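Local coordinates for outer membrane porin protein 32 (Delftia acidovorans, PDB 2FGQ) that forms trimeric, anion-selective channels across the bacterial outer membrane and binds D-malate, at residues Gly50-Glu60 with Phe71-Ser82. Sequence-based numbering, arbitrary orientation.
With MLT (D-malate), chain H.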
loop_
_atom_site.group_PDB
_atom_site.type_symbol
_atom_site.label_atom_id
_atom_site.label_comp_id
_atom_site.label_asym_id
_atom_site.label_seq_id
_atom_site.Cartn_x
_atom_site.Cartn_y
_atom_site.Cartn_z
ATOM N N GLY A 50 -20.494 4.064 -29.393
ATOM C CA GLY A 50 -19.668 5.196 -29.038
ATOM C C GLY A 50 -19.461 5.421 -27.527
ATOM O O GLY A 50 -18.791 6.374 -27.132
ATOM N N LEU A 51 -19.991 4.534 -26.698
ATOM C CA LEU A 51 -19.855 4.660 -25.233
ATOM C C LEU A 51 -18.664 3.842 -24.765
ATOM O O LEU A 51 -18.457 2.750 -25.257
ATOM C CB LEU A 51 -21.109 4.141 -24.568
ATOM C CG LEU A 51 -21.282 4.349 -23.059
ATOM C CD1 LEU A 51 -21.329 5.860 -22.717
ATOM C CD2 LEU A 51 -22.509 3.618 -22.548
ATOM N N LYS A 52 -17.904 4.377 -23.817
ATOM C CA LYS A 52 -16.739 3.697 -23.271
ATOM C C LYS A 52 -16.785 3.772 -21.737
ATOM O O LYS A 52 -17.225 4.760 -21.169
ATOM C CB LYS A 52 -15.451 4.357 -23.746
ATOM C CG LYS A 52 -15.197 4.245 -25.233
ATOM C CD LYS A 52 -13.812 4.801 -25.568
ATOM C CE LYS A 52 -13.604 4.933 -27.095
ATOM N NZ LYS A 52 -13.985 3.684 -27.830
ATOM N N ALA A 53 -16.369 2.701 -21.083
ATOM C CA ALA A 53 -16.161 2.706 -19.653
ATOM C C ALA A 53 -14.677 2.753 -19.392
ATOM O O ALA A 53 -13.890 2.186 -20.132
ATOM C CB ALA A 53 -16.747 1.467 -19.025
ATOM N N GLY A 54 -14.297 3.388 -18.302
ATOM C CA GLY A 54 -12.878 3.474 -17.955
ATOM C C GLY A 54 -12.678 3.353 -16.474
ATOM O O GLY A 54 -13.575 3.552 -15.686
ATOM N N PHE A 55 -11.433 3.057 -16.096
ATOM C CA PHE A 55 -11.021 3.205 -14.723
ATOM C C PHE A 55 -9.571 3.679 -14.706
ATOM O O PHE A 55 -8.865 3.529 -15.691
ATOM C CB PHE A 55 -11.186 1.887 -13.949
ATOM C CG PHE A 55 -10.102 0.913 -14.203
ATOM C CD1 PHE A 55 -8.983 0.863 -13.379
ATOM C CD2 PHE A 55 -10.114 0.122 -15.344
ATOM C CE1 PHE A 55 -7.933 0.022 -13.659
ATOM C CE2 PHE A 55 -9.035 -0.763 -15.609
ATOM C CZ PHE A 55 -7.958 -0.786 -14.754
ATOM N N TRP A 56 -9.157 4.242 -13.580
ATOM C CA TRP A 56 -7.807 4.765 -13.446
ATOM C C TRP A 56 -7.441 4.774 -11.979
ATOM O O TRP A 56 -8.146 5.382 -11.153
ATOM C CB TRP A 56 -7.841 6.182 -14.022
ATOM C CG TRP A 56 -6.517 6.834 -14.191
ATOM C CD1 TRP A 56 -5.531 7.000 -13.255
ATOM C CD2 TRP A 56 -6.046 7.455 -15.379
ATOM N NE1 TRP A 56 -4.494 7.715 -13.798
ATOM C CE2 TRP A 56 -4.769 7.994 -15.097
ATOM C CE3 TRP A 56 -6.571 7.615 -16.660
ATOM C CZ2 TRP A 56 -3.986 8.662 -16.057
ATOM C CZ3 TRP A 56 -5.802 8.295 -17.615
ATOM C CH2 TRP A 56 -4.533 8.819 -17.307
ATOM N N LEU A 57 -6.374 4.062 -11.631
ATOM C CA LEU A 57 -5.893 3.963 -10.253
ATOM C C LEU A 57 -4.441 4.428 -10.288
ATOM O O LEU A 57 -3.634 3.858 -11.014
ATOM C CB LEU A 57 -5.923 2.520 -9.749
ATOM C CG LEU A 57 -7.311 1.916 -9.651
ATOM C CD1 LEU A 57 -7.195 0.430 -9.390
ATOM C CD2 LEU A 57 -8.129 2.582 -8.601
ATOM N N GLU A 58 -4.103 5.480 -9.537
ATOM C CA GLU A 58 -2.751 6.013 -9.563
ATOM C C GLU A 58 -2.352 6.536 -8.198
ATOM O O GLU A 58 -3.089 7.241 -7.527
ATOM C CB GLU A 58 -2.694 7.122 -10.578
ATOM C CG GLU A 58 -1.356 7.787 -10.775
ATOM C CD GLU A 58 -1.401 8.948 -11.757
ATOM O OE1 GLU A 58 -2.031 8.814 -12.825
ATOM O OE2 GLU A 58 -0.736 9.982 -11.495
ATOM N N GLY A 59 -1.118 6.214 -7.818
ATOM C CA GLY A 59 -0.528 6.678 -6.579
ATOM C C GLY A 59 0.867 7.215 -6.755
ATOM O O GLY A 59 1.563 6.857 -7.696
ATOM N N GLU A 60 1.238 8.073 -5.817
ATOM C CA GLU A 60 2.572 8.666 -5.858
ATOM C C GLU A 60 3.613 7.644 -5.387
ATOM O O GLU A 60 3.367 6.774 -4.541
ATOM C CB GLU A 60 2.643 9.877 -4.930
ATOM C CG GLU A 60 3.919 10.686 -5.057
ATOM C CD GLU A 60 3.889 12.074 -4.449
ATOM O OE1 GLU A 60 2.809 12.554 -4.020
ATOM O OE2 GLU A 60 4.985 12.725 -4.475
ATOM N N PHE A 71 1.906 2.720 0.150
ATOM C CA PHE A 71 1.396 3.019 -1.184
ATOM C C PHE A 71 -0.127 3.122 -1.152
ATOM O O PHE A 71 -0.790 2.373 -0.438
ATOM C CB PHE A 71 1.857 1.932 -2.164
ATOM C CG PHE A 71 1.487 2.213 -3.585
ATOM C CD1 PHE A 71 2.080 3.244 -4.261
ATOM C CD2 PHE A 71 0.502 1.497 -4.209
ATOM C CE1 PHE A 71 1.684 3.562 -5.555
ATOM C CE2 PHE A 71 0.122 1.781 -5.481
ATOM C CZ PHE A 71 0.706 2.814 -6.157
ATOM N N ASN A 72 -0.657 4.079 -1.899
ATOM C CA ASN A 72 -2.089 4.272 -2.020
ATOM C C ASN A 72 -2.411 4.725 -3.447
ATOM O O ASN A 72 -1.533 4.746 -4.314
ATOM C CB ASN A 72 -2.533 5.307 -0.988
ATOM C CG ASN A 72 -1.780 6.606 -1.138
ATOM O OD1 ASN A 72 -1.752 7.163 -2.229
ATOM N ND2 ASN A 72 -1.145 7.068 -0.056
ATOM N N PHE A 73 -3.681 5.018 -3.690
ATOM C CA PHE A 73 -4.151 5.491 -4.991
ATOM C C PHE A 73 -4.687 6.929 -4.867
ATOM O O PHE A 73 -5.688 7.293 -5.475
ATOM C CB PHE A 73 -5.162 4.531 -5.611
ATOM C CG PHE A 73 -4.571 3.187 -5.927
ATOM C CD1 PHE A 73 -3.559 3.075 -6.869
ATOM C CD2 PHE A 73 -4.997 2.051 -5.266
ATOM C CE1 PHE A 73 -2.995 1.849 -7.146
ATOM C CE2 PHE A 73 -4.409 0.807 -5.545
ATOM C CZ PHE A 73 -3.435 0.726 -6.498
ATOM N N LYS A 74 -4.019 7.754 -4.057
ATOM C CA LYS A 74 -4.524 9.099 -3.780
ATOM C C LYS A 74 -4.414 10.064 -4.947
ATOM O O LYS A 74 -5.061 11.101 -4.906
ATOM C CB LYS A 74 -3.956 9.711 -2.508
ATOM C CG LYS A 74 -4.511 9.111 -1.220
ATOM C CD LYS A 74 -3.805 9.702 -0.003
ATOM C CE LYS A 74 -4.168 11.102 0.302
ATOM N NZ LYS A 74 -3.450 11.492 1.573
ATOM N N ARG A 75 -3.627 9.764 -5.975
ATOM C CA ARG A 75 -3.525 10.701 -7.104
ATOM C C ARG A 75 -4.812 10.635 -7.924
ATOM O O ARG A 75 -5.307 11.650 -8.390
ATOM C CB ARG A 75 -2.278 10.462 -7.969
ATOM C CG ARG A 75 -1.016 10.890 -7.232
ATOM C CD ARG A 75 0.250 10.666 -7.987
ATOM N NE ARG A 75 0.190 11.232 -9.333
ATOM C CZ ARG A 75 0.322 12.524 -9.613
ATOM N NH1 ARG A 75 0.620 13.388 -8.653
ATOM N NH2 ARG A 75 0.202 12.945 -10.870
ATOM N N ARG A 76 -5.361 9.434 -8.146
ATOM C CA ARG A 76 -6.619 9.309 -8.903
ATOM C C ARG A 76 -7.134 7.884 -8.689
ATOM O O ARG A 76 -6.353 6.901 -8.745
ATOM C CB ARG A 76 -6.353 9.478 -10.393
ATOM C CG ARG A 76 -7.608 9.401 -11.273
ATOM C CD ARG A 76 -7.389 9.936 -12.640
ATOM N NE ARG A 76 -8.491 9.576 -13.530
ATOM C CZ ARG A 76 -8.528 9.872 -14.817
ATOM N NH1 ARG A 76 -7.554 10.604 -15.356
ATOM N NH2 ARG A 76 -9.529 9.450 -15.565
ATOM N N SER A 77 -8.430 7.751 -8.426
ATOM C CA SER A 77 -9.027 6.428 -8.290
ATOM C C SER A 77 -10.435 6.488 -8.815
ATOM O O SER A 77 -11.393 6.478 -8.046
ATOM C CB SER A 77 -9.002 5.941 -6.835
ATOM O OG SER A 77 -9.657 6.816 -5.939
ATOM N N THR A 78 -10.553 6.573 -10.136
ATOM C CA THR A 78 -11.844 6.839 -10.763
ATOM C C THR A 78 -12.363 5.687 -11.594
ATOM O O THR A 78 -11.636 4.801 -12.044
ATOM C CB THR A 78 -11.754 8.077 -11.706
ATOM O OG1 THR A 78 -10.644 7.908 -12.620
ATOM C CG2 THR A 78 -11.491 9.349 -10.903
ATOM N N VAL A 79 -13.670 5.751 -11.800
ATOM C CA VAL A 79 -14.370 4.974 -12.814
ATOM C C VAL A 79 -15.190 5.979 -13.611
ATOM O O VAL A 79 -15.651 6.990 -13.078
ATOM C CB VAL A 79 -15.217 3.834 -12.169
ATOM C CG1 VAL A 79 -16.255 4.344 -11.132
ATOM C CG2 VAL A 79 -15.900 2.966 -13.228
ATOM N N SER A 80 -15.326 5.705 -14.899
ATOM C CA SER A 80 -15.918 6.706 -15.778
ATOM C C SER A 80 -16.741 6.122 -16.894
ATOM O O SER A 80 -16.579 4.981 -17.274
ATOM C CB SER A 80 -14.835 7.581 -16.418
ATOM O OG SER A 80 -13.916 6.782 -17.156
ATOM N N LEU A 81 -17.569 6.976 -17.469
ATOM C CA LEU A 81 -18.198 6.726 -18.755
ATOM C C LEU A 81 -17.908 7.910 -19.650
ATOM O O LEU A 81 -17.917 9.030 -19.196
ATOM C CB LEU A 81 -19.721 6.560 -18.615
ATOM C CG LEU A 81 -20.252 5.290 -17.985
ATOM C CD1 LEU A 81 -21.785 5.412 -17.884
ATOM C CD2 LEU A 81 -19.853 4.042 -18.761
ATOM N N SER A 82 -17.654 7.628 -20.913
ATOM C CA SER A 82 -17.312 8.659 -21.866
ATOM C C SER A 82 -17.899 8.345 -23.214
ATOM O O SER A 82 -18.229 7.209 -23.521
ATOM C CB SER A 82 -15.820 8.812 -21.956
ATOM O OG SER A 82 -15.202 7.663 -22.462
HETATM C C1 MLT H . 0.085 16.286 -9.817
HETATM O O1 MLT H . 1.405 16.081 -9.907
HETATM O O2 MLT H . -0.738 15.859 -10.730
HETATM C C2 MLT H . -0.552 17.064 -8.726
HETATM O O3 MLT H . 0.083 16.811 -7.500
HETATM C C3 MLT H . -0.569 18.530 -9.133
HETATM C C4 MLT H . -1.076 18.572 -10.560
HETATM O O4 MLT H . -0.776 17.666 -11.462
HETATM O O5 MLT H . -1.847 19.502 -10.963
HETATM O O HOH W 1 -14.400 6.307 -20.045
HETATM O O HOH W 2 -0.632 9.035 -3.879
HETATM O O HOH W 3 1.264 6.300 -2.768
HETATM O O HOH W 4 0.801 13.333 -5.666
#
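Lys52 with Ser82, Gly54 with Ser80, Trp56 with Thr78 and Glu58 with Arg76 each exchange a pair of backbone hydrogen bonds, knitting segments 50-60 and 71-82 into an antiparallel ladder. Where Arg75 and Arg76 both face Glu58 the ladder swells into a classic beta bulge, and Glu58 O also takes a weak bond from Arg75 N. Gly54 suits its place because a CB there would clash with Ser80 OG.

Charged groups gather on the face of Trp56 and Glu58. Arg76, its side chain stretched out, lays its guanidinium flat on the indole, planes 7° apart, with NH1 3.4 Å from Trp56 CE3; Arg76 CD sits over the five-membered ring. Arg76 NE reaches Thr78 OG1 at 2.9 Å, which fixes the guanidinium's rotation, while Trp56 NE1 donates in its ring plane to Glu58 OE1. Replacing Trp56 by an alanine is likely to leave the Arg76 guanidinium without its stacking surface and Glu58 OE1 without the indole donor. The other carboxylate oxygen, Glu58 OE2, receives Arg75 NE through its anti lone pair at 2.7 Å. A turn about CG-CD (chi3 51°) then brings Arg75 NH1 and NH2 to malate O1 and O2, each at 3.1 Å.

On the other face, apolar groups meet: Leu57 CB packs over the Phe73 ring, 3.8 Å from CD1, and Phe55 stacks with Phe332 of the second subunit.

These neighbouring strands of the 16-stranded porin barrel, joined by a long loop, are largely apolar where Ala53 and Phe55 meet the second subunit; Arg75 joins Thr36, Thr102 and Arg133 in the malate site of the anion-selective channel.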